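Long-range contacts in Lin1840 protein (Listeria innocua serovar 6a, PDB 4ZOC), which probably hydrolyses terminal, non-reducing beta-D-glucosyl residues with release of beta-D-glucose, as a family 3 glycoside hydrolase of beta-1,2-glucan degradation: residues Val266-Trp271 and Leu300-Thr305; Leu462-Lys467 and Val500-Phe505; Lys610-Pro615 and His625-Ile630. The protein carries 2 engineered substitutions. All blocks are in the same frame, centred on the assembly; numbering follows the deposited sequence.

Contact 1: residues Val266-Trp271 and Leu300-Thr305; sequences VLISAW and LEMMTT. Engineered in segment 266-271: Ala270 (natural residue Asp). With BGC (beta-D-glucopyranose), chain G.
Ser269 makes two nearly straight hydrogen bonds that join the seventh and eighth strands of the TIM barrel near their C-terminal ends. Its backbone N donates to Leu300 O over 3.0 Å, at 171° about the hydrogen and nearly along the carbonyl axis. Its OG, in the crowded position between backbone N and carbonyl carbon (chi1 80°), accepts Met302 N at 2.9 Å. The hydroxyl spends its own proton on Ala270 O and takes another from a water that also donates to Thr304 OG1, so several bonds fix its rotation. On the other side of the single Ile268-Leu300 bridge, the bond from Leu300 N to Leu267 O is weak, bent to 129°.

Around this polar seam Ile268, Leu300 and Met302 pack together and against Gln24 of the first strand. Met302 runs extended and then bends at its last torsion, which brings CE to within 3.5 Å of Ile268 CD1, while SD lies 3.7 Å from Trp271 CB. Ala270, an engineered residue, points its CB away from Leu300-Thr305. Next to it, Trp271 lines the glucose pocket, and Arg572 of the second subunit bonds both Trp271 O and the sugar. The indole is held between sugar and methionine: glucose C1 stands 3.7 Å above one face of its plane, and on the opposite face Met303 CB makes a CH-pi contact, 3.9 Å from the centroid of the six-membered ring.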
# COMPACT_ATOMS: atom_id res chain seq x y z
N VAL A 266 3.60 -18.31 27.07
CA VAL A 266 3.93 -19.14 25.94
C VAL A 266 3.79 -18.27 24.68
O VAL A 266 2.75 -17.68 24.47
CB VAL A 266 3.07 -20.41 25.90
CG1 VAL A 266 3.22 -21.17 24.57
CG2 VAL A 266 3.42 -21.31 27.12
N LEU A 267 4.85 -18.23 23.87
CA LEU A 267 4.77 -17.70 22.49
C LEU A 267 4.66 -18.94 21.58
O LEU A 267 5.59 -19.82 21.54
CB LEU A 267 5.99 -16.79 22.20
CG LEU A 267 6.06 -16.19 20.79
CD1 LEU A 267 4.86 -15.27 20.52
CD2 LEU A 267 7.35 -15.49 20.57
N ILE A 268 3.52 -19.09 20.91
CA ILE A 268 3.25 -20.21 19.98
C ILE A 268 3.34 -19.70 18.56
O ILE A 268 2.95 -18.55 18.25
CB ILE A 268 1.80 -20.84 20.28
CG1 ILE A 268 1.57 -22.11 19.42
CG2 ILE A 268 0.69 -19.81 20.10
CD1 ILE A 268 0.16 -22.78 19.64
N SER A 269 3.89 -20.51 17.68
CA SER A 269 3.90 -20.19 16.28
C SER A 269 2.55 -20.26 15.68
O SER A 269 1.73 -21.09 16.06
CB SER A 269 4.86 -21.12 15.49
OG SER A 269 4.32 -22.42 15.19
N ALA A 270 2.29 -19.41 14.67
CA ALA A 270 1.23 -19.69 13.74
C ALA A 270 1.52 -21.04 13.04
O ALA A 270 2.69 -21.57 13.10
CB ALA A 270 1.05 -18.54 12.77
N TRP A 271 0.52 -21.62 12.34
CA TRP A 271 0.66 -22.94 11.77
C TRP A 271 1.80 -23.03 10.76
O TRP A 271 1.79 -22.37 9.76
CB TRP A 271 -0.61 -23.42 11.13
CG TRP A 271 -0.61 -24.85 10.59
CD1 TRP A 271 0.13 -25.33 9.55
CD2 TRP A 271 -1.42 -25.93 11.03
NE1 TRP A 271 -0.18 -26.62 9.30
CE2 TRP A 271 -1.14 -27.02 10.19
CE3 TRP A 271 -2.45 -26.05 11.95
CZ2 TRP A 271 -1.79 -28.26 10.31
CZ3 TRP A 271 -3.06 -27.28 12.12
CH2 TRP A 271 -2.76 -28.35 11.27
N LEU A 300 6.61 -22.96 21.27
CA LEU A 300 5.71 -24.07 20.86
C LEU A 300 5.51 -24.01 19.38
O LEU A 300 4.98 -23.00 18.89
CB LEU A 300 4.38 -23.93 21.63
CG LEU A 300 3.35 -25.04 21.46
CD1 LEU A 300 3.92 -26.47 21.68
CD2 LEU A 300 2.08 -24.73 22.28
N GLU A 301 5.95 -25.06 18.69
CA GLU A 301 5.94 -25.17 17.25
C GLU A 301 4.67 -25.87 16.81
O GLU A 301 4.43 -27.03 17.15
CB GLU A 301 7.17 -25.93 16.75
CG GLU A 301 7.20 -26.09 15.22
CD GLU A 301 8.48 -26.53 14.69
OE1 GLU A 301 9.35 -26.91 15.50
OE2 GLU A 301 8.60 -26.56 13.43
N MET A 302 3.83 -25.12 16.09
CA MET A 302 2.54 -25.63 15.73
C MET A 302 2.61 -26.49 14.44
O MET A 302 2.71 -25.96 13.31
CB MET A 302 1.57 -24.46 15.49
CG MET A 302 0.18 -24.93 15.11
SD MET A 302 -1.05 -23.63 14.80
CE MET A 302 -1.21 -22.84 16.40
N MET A 303 2.61 -27.83 14.61
CA MET A 303 2.44 -28.79 13.45
C MET A 303 3.52 -28.87 12.39
O MET A 303 3.34 -29.36 11.31
CB MET A 303 1.07 -28.60 12.85
CG MET A 303 0.01 -29.40 13.61
SD MET A 303 0.30 -31.22 13.55
CE MET A 303 -0.18 -31.57 11.85
N THR A 304 4.72 -28.47 12.79
CA THR A 304 5.96 -28.73 12.03
C THR A 304 7.01 -29.30 13.00
O THR A 304 6.80 -29.29 14.22
CB THR A 304 6.45 -27.49 11.20
OG1 THR A 304 6.51 -26.31 12.05
CG2 THR A 304 5.51 -27.27 10.07
N THR A 305 8.10 -29.78 12.40
CA THR A 305 9.03 -30.66 13.00
C THR A 305 10.44 -30.12 13.10
O THR A 305 11.32 -30.89 13.38
CB THR A 305 9.06 -31.99 12.26
OG1 THR A 305 9.50 -31.78 10.92
CG2 THR A 305 7.69 -32.65 12.19
C2 BGC G . -3.87 -25.62 7.13
C3 BGC G . -2.89 -24.41 7.32
C4 BGC G . -3.58 -23.17 7.99
C5 BGC G . -4.29 -23.69 9.26
C6 BGC G . -4.96 -22.54 9.93
C1 BGC G . -4.42 -25.96 8.47
O1 BGC G . -5.26 -27.13 8.39
O2 BGC G . -3.20 -26.75 6.58
O3 BGC G . -2.31 -24.06 6.04
O4 BGC G . -2.66 -22.04 8.24
O5 BGC G . -5.15 -24.85 8.96
O6 BGC G . -6.01 -22.09 9.08
O HOH W 1 5.65 -23.84 12.93

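Contact 2: residues Leu462-Lys467 and Val500-Phe505; sequences LALGEK and VVITLF
Five backbone hydrogen bonds tie Leu462-Glu466 to Val501-Phe505 as adjacent parallel strands of a beta-alpha-beta unit within the mostly parallel sheet of the C-terminal domain. The axes of the two short segments cross at -22°. Leu462 N to Val501 O is the straightest link, 2.8 Å with 173° at the hydrogen. Leu464 N to Thr503 O is stretched to 3.2 Å, and the last bond, Glu466 N to Phe505 O, lies in the carbonyl plane. Just before it Gly465, having no side chain and a fully extended backbone, brings its CA to 2.9 Å from Phe505 O; a CB at this position would run into that oxygen.

Ile502 is central to the packing on the face of Leu462 and Leu464. With CG1 beside the backbone N and CG2 anti to it (chi1 -75°), its two branches divide the work: CG1 lies alongside Leu462 and meets CD2 at 3.8 Å, while CG2 meets Leu464 CD1, also at 3.8 Å, across an oblique approach. Ala463, Thr503 and Phe505 face the other way. There Thr503 OG1 is buried without a polar partner, 3.5 Å from Ala463 CB, and the Phe505 ring turns its edge to Leu464 O, with CD1 3.8 Å from that oxygen.

Helix 484-494, connecting the two strands, covers Leu462 through Leu489 and Ala490, and its Gln486 bonds Gly465 N. Helix 532-541 supplies Thr536 to the Thr503 face. Beyond the strand end, Glu466 is positioned by a salt bridge from OE2 to Arg508 NH1 and a bond from Gly507 N to OE1.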
# COMPACT_ATOMS: atom_id res chain seq x y z
N LEU A 462 -34.14 -7.99 -0.59
CA LEU A 462 -33.21 -8.50 -1.57
C LEU A 462 -32.01 -8.92 -0.74
O LEU A 462 -31.28 -8.09 -0.20
CB LEU A 462 -32.82 -7.41 -2.54
CG LEU A 462 -31.76 -7.79 -3.57
CD1 LEU A 462 -32.06 -9.08 -4.36
CD2 LEU A 462 -31.58 -6.67 -4.61
N ALA A 463 -31.84 -10.21 -0.58
CA ALA A 463 -30.80 -10.75 0.30
C ALA A 463 -29.61 -11.16 -0.52
O ALA A 463 -29.62 -12.22 -1.25
CB ALA A 463 -31.38 -11.92 1.15
N LEU A 464 -28.56 -10.35 -0.42
CA LEU A 464 -27.32 -10.53 -1.16
C LEU A 464 -26.15 -10.88 -0.29
O LEU A 464 -26.10 -10.56 0.91
CB LEU A 464 -26.93 -9.23 -1.87
CG LEU A 464 -28.03 -8.63 -2.79
CD1 LEU A 464 -27.52 -7.30 -3.38
CD2 LEU A 464 -28.38 -9.62 -3.85
N GLY A 465 -25.13 -11.45 -0.88
CA GLY A 465 -23.91 -11.60 -0.06
C GLY A 465 -22.85 -12.56 -0.54
O GLY A 465 -22.91 -13.13 -1.63
N GLU A 466 -21.79 -12.61 0.27
CA GLU A 466 -20.69 -13.46 0.00
C GLU A 466 -20.88 -14.85 0.58
O GLU A 466 -21.39 -15.00 1.65
CB GLU A 466 -19.39 -12.90 0.64
CG GLU A 466 -18.95 -11.50 0.14
CD GLU A 466 -17.60 -11.12 0.71
OE1 GLU A 466 -17.49 -11.06 1.97
OE2 GLU A 466 -16.65 -10.88 -0.12
N LYS A 467 -20.29 -15.85 -0.09
CA LYS A 467 -20.02 -17.13 0.57
C LYS A 467 -18.92 -16.90 1.58
O LYS A 467 -17.97 -16.12 1.30
CB LYS A 467 -19.54 -18.19 -0.38
CG LYS A 467 -20.52 -18.56 -1.48
CD LYS A 467 -19.96 -19.70 -2.30
CE LYS A 467 -20.98 -20.79 -2.48
NZ LYS A 467 -20.93 -21.11 -3.92
N VAL A 500 -37.40 -1.54 -2.12
CA VAL A 500 -36.43 -2.61 -1.91
C VAL A 500 -35.57 -2.32 -0.68
O VAL A 500 -35.00 -1.22 -0.56
CB VAL A 500 -35.53 -2.70 -3.11
CG1 VAL A 500 -34.43 -3.76 -2.90
CG2 VAL A 500 -36.28 -2.91 -4.39
N VAL A 501 -35.49 -3.27 0.26
CA VAL A 501 -34.45 -3.28 1.29
C VAL A 501 -33.44 -4.36 0.90
O VAL A 501 -33.79 -5.53 0.64
CB VAL A 501 -34.96 -3.41 2.73
CG1 VAL A 501 -35.93 -4.52 2.92
CG2 VAL A 501 -33.80 -3.56 3.70
N ILE A 502 -32.17 -3.99 0.84
CA ILE A 502 -31.10 -4.96 0.61
C ILE A 502 -30.54 -5.37 1.99
O ILE A 502 -30.14 -4.49 2.83
CB ILE A 502 -29.97 -4.42 -0.30
CG1 ILE A 502 -30.44 -4.39 -1.75
CG2 ILE A 502 -28.73 -5.35 -0.29
CD1 ILE A 502 -29.55 -3.64 -2.78
N THR A 503 -30.51 -6.67 2.25
CA THR A 503 -29.93 -7.16 3.49
C THR A 503 -28.67 -7.84 3.02
O THR A 503 -28.73 -8.79 2.34
CB THR A 503 -30.87 -8.18 4.22
OG1 THR A 503 -31.29 -9.14 3.29
CG2 THR A 503 -32.11 -7.56 4.73
N LEU A 504 -27.51 -7.27 3.37
CA LEU A 504 -26.23 -7.70 2.91
C LEU A 504 -25.48 -8.53 3.94
O LEU A 504 -25.34 -8.15 5.08
CB LEU A 504 -25.38 -6.48 2.47
CG LEU A 504 -24.00 -6.76 1.85
CD1 LEU A 504 -24.11 -7.40 0.49
CD2 LEU A 504 -23.27 -5.41 1.71
N PHE A 505 -25.02 -9.69 3.49
CA PHE A 505 -24.20 -10.62 4.34
C PHE A 505 -22.82 -10.81 3.73
O PHE A 505 -22.65 -11.08 2.52
CB PHE A 505 -24.92 -11.94 4.44
CG PHE A 505 -26.26 -11.83 5.09
CD1 PHE A 505 -27.37 -11.46 4.37
CD2 PHE A 505 -26.41 -12.15 6.41
CE1 PHE A 505 -28.60 -11.34 4.99
CE2 PHE A 505 -27.63 -12.09 7.00
CZ PHE A 505 -28.73 -11.67 6.31

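Contact 3: residues Lys610-Pro615 and His625-Ile630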
# COMPACT_ATOMS: atom_id res chain seq x y z
N LYS A 610 -25.31 17.42 23.33
CA LYS A 610 -24.75 18.67 23.81
C LYS A 610 -23.54 18.36 24.68
O LYS A 610 -23.64 17.63 25.64
CB LYS A 610 -25.82 19.43 24.65
CG LYS A 610 -25.36 20.72 25.32
CD LYS A 610 -25.53 21.91 24.37
CE LYS A 610 -24.71 23.12 24.78
NZ LYS A 610 -24.80 24.15 23.71
N THR A 611 -22.42 19.00 24.38
CA THR A 611 -21.18 18.89 25.16
C THR A 611 -21.12 20.05 26.18
O THR A 611 -21.34 21.22 25.84
CB THR A 611 -19.95 18.83 24.19
OG1 THR A 611 -20.10 17.70 23.29
CG2 THR A 611 -18.66 18.73 24.89
N SER A 612 -20.91 19.71 27.43
CA SER A 612 -20.75 20.70 28.50
C SER A 612 -19.47 21.51 28.24
O SER A 612 -18.56 21.04 27.56
CB SER A 612 -20.69 20.02 29.84
OG SER A 612 -21.87 19.28 30.06
N SER A 613 -19.46 22.74 28.76
CA SER A 613 -18.35 23.65 28.58
C SER A 613 -17.01 22.98 28.93
O SER A 613 -16.92 22.29 29.93
CB SER A 613 -18.58 24.90 29.50
OG SER A 613 -17.97 26.04 28.95
N LEU A 614 -16.00 23.18 28.08
CA LEU A 614 -14.71 22.55 28.22
C LEU A 614 -13.70 23.60 28.56
O LEU A 614 -13.84 24.71 28.08
CB LEU A 614 -14.26 21.86 26.90
CG LEU A 614 -15.00 20.60 26.48
CD1 LEU A 614 -14.71 20.24 25.01
CD2 LEU A 614 -14.62 19.44 27.39
N PRO A 615 -12.64 23.23 29.33
CA PRO A 615 -11.52 24.18 29.48
C PRO A 615 -10.89 24.60 28.16
O PRO A 615 -10.83 23.82 27.20
CB PRO A 615 -10.47 23.41 30.31
CG PRO A 615 -10.91 21.97 30.31
CD PRO A 615 -12.40 21.94 29.98
N HIS A 625 -11.68 16.03 30.90
CA HIS A 625 -12.98 15.45 31.18
C HIS A 625 -14.06 16.03 30.27
O HIS A 625 -14.28 17.23 30.22
CB HIS A 625 -13.38 15.60 32.65
CG HIS A 625 -12.46 14.88 33.57
ND1 HIS A 625 -12.62 13.56 33.93
CD2 HIS A 625 -11.32 15.29 34.16
CE1 HIS A 625 -11.64 13.20 34.73
NE2 HIS A 625 -10.82 14.23 34.86
N VAL A 626 -14.72 15.15 29.54
CA VAL A 626 -15.68 15.54 28.51
C VAL A 626 -17.03 15.00 28.92
O VAL A 626 -17.20 13.77 29.15
CB VAL A 626 -15.28 14.99 27.12
CG1 VAL A 626 -16.28 15.44 26.11
CG2 VAL A 626 -13.88 15.43 26.73
N GLU A 627 -17.98 15.90 29.09
CA GLU A 627 -19.31 15.53 29.55
C GLU A 627 -20.30 15.79 28.46
O GLU A 627 -20.34 16.88 27.88
CB GLU A 627 -19.71 16.36 30.80
CG GLU A 627 -21.10 16.02 31.32
CD GLU A 627 -21.47 16.86 32.51
OE1 GLU A 627 -21.41 16.33 33.61
OE2 GLU A 627 -21.76 18.06 32.33
N VAL A 628 -21.10 14.80 28.16
CA VAL A 628 -21.98 14.86 27.02
C VAL A 628 -23.39 14.48 27.45
O VAL A 628 -23.60 13.45 28.02
CB VAL A 628 -21.55 13.94 25.84
CG1 VAL A 628 -22.45 14.13 24.64
CG2 VAL A 628 -20.09 14.20 25.44
N THR A 629 -24.34 15.34 27.11
CA THR A 629 -25.76 15.06 27.36
C THR A 629 -26.43 14.68 26.06
O THR A 629 -26.35 15.38 25.04
CB THR A 629 -26.44 16.33 27.90
OG1 THR A 629 -25.78 16.67 29.12
CG2 THR A 629 -27.88 16.08 28.22
N ILE A 630 -27.08 13.54 26.11
CA ILE A 630 -27.74 13.01 24.91
C ILE A 630 -29.21 12.81 25.18
O ILE A 630 -29.58 12.34 26.25
CB ILE A 630 -27.05 11.73 24.39
CG1 ILE A 630 -27.76 11.25 23.11
CG2 ILE A 630 -26.99 10.64 25.45
CD1 ILE A 630 -26.90 10.26 22.30
O HOH W 2 -23.83 18.53 28.14
O HOH W 3 -17.56 18.62 28.74
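Glu627 leaves its strand with CG anti to the backbone N (chi1 179°) and stays extended through CD, so the whole chain runs past Ser612. Its CB passes 3.7 Å from Ser612 OG, and CG follows at 3.6 Å from the same oxygen. At the tip, OE2 accepts the Ser612 hydroxyl proton in a short 2.6 Å bond made through the anti lone pair, away from OE1. Ser612 OG swings to it from beside its own backbone N (chi1 -59°). The same pair is joined by backbone as well, Ser612 N donating to Glu627 O at 2.9 Å.

A water extends this grip: it donates to Ser612 OG and to Lys610 O, 2.7 Å away, and bonds Thr629 OG1. Lys610 and Thr629 form an antiparallel hydrogen-bonded pair, with Thr629 N to Lys610 O at 2.8 Å and 172°. Where Ser612 departs from the sheet, a second water takes over from direct pairing, accepting from Glu627 N and donating to Ser612 O. Further on, Leu614 brings CD2 back to Val626 CG2, 4.1 Å away.

The arrangement is an edge pairing in a beta-sandwich, consistent with the fibronectin type III-like domain. Strand 607-611 lies at one edge of a three-stranded sheet, with 624-632 in the middle and 673-680 on its other side. Thr611, Val626 and Val628 face inward onto Val705 of strand 699-706, while Thr611 and Leu614 rest on Phe715 of strand 712-720.

The three contacts lie in successive parts of the chain. Contacts 1 and 2 are on opposite sides of its centre, their nearest atoms about 21 Å apart, and the nearest atoms of contacts 2 and 3 about 24 Å. The first two are buried and parallel; contact 3 is antiparallel and partly exposed. None shares a strand with another. Contact 2 is the most regular, held by backbone bonds and aliphatic packing. Contact 1 has barely a bridge, relies on a serine, two methionines and a tryptophan, and alone of the three touches the bound glucose. Contact 3, nearer the surface, adds a carboxylate-hydroxyl bond and bridging waters on one side to apolar packing on the other.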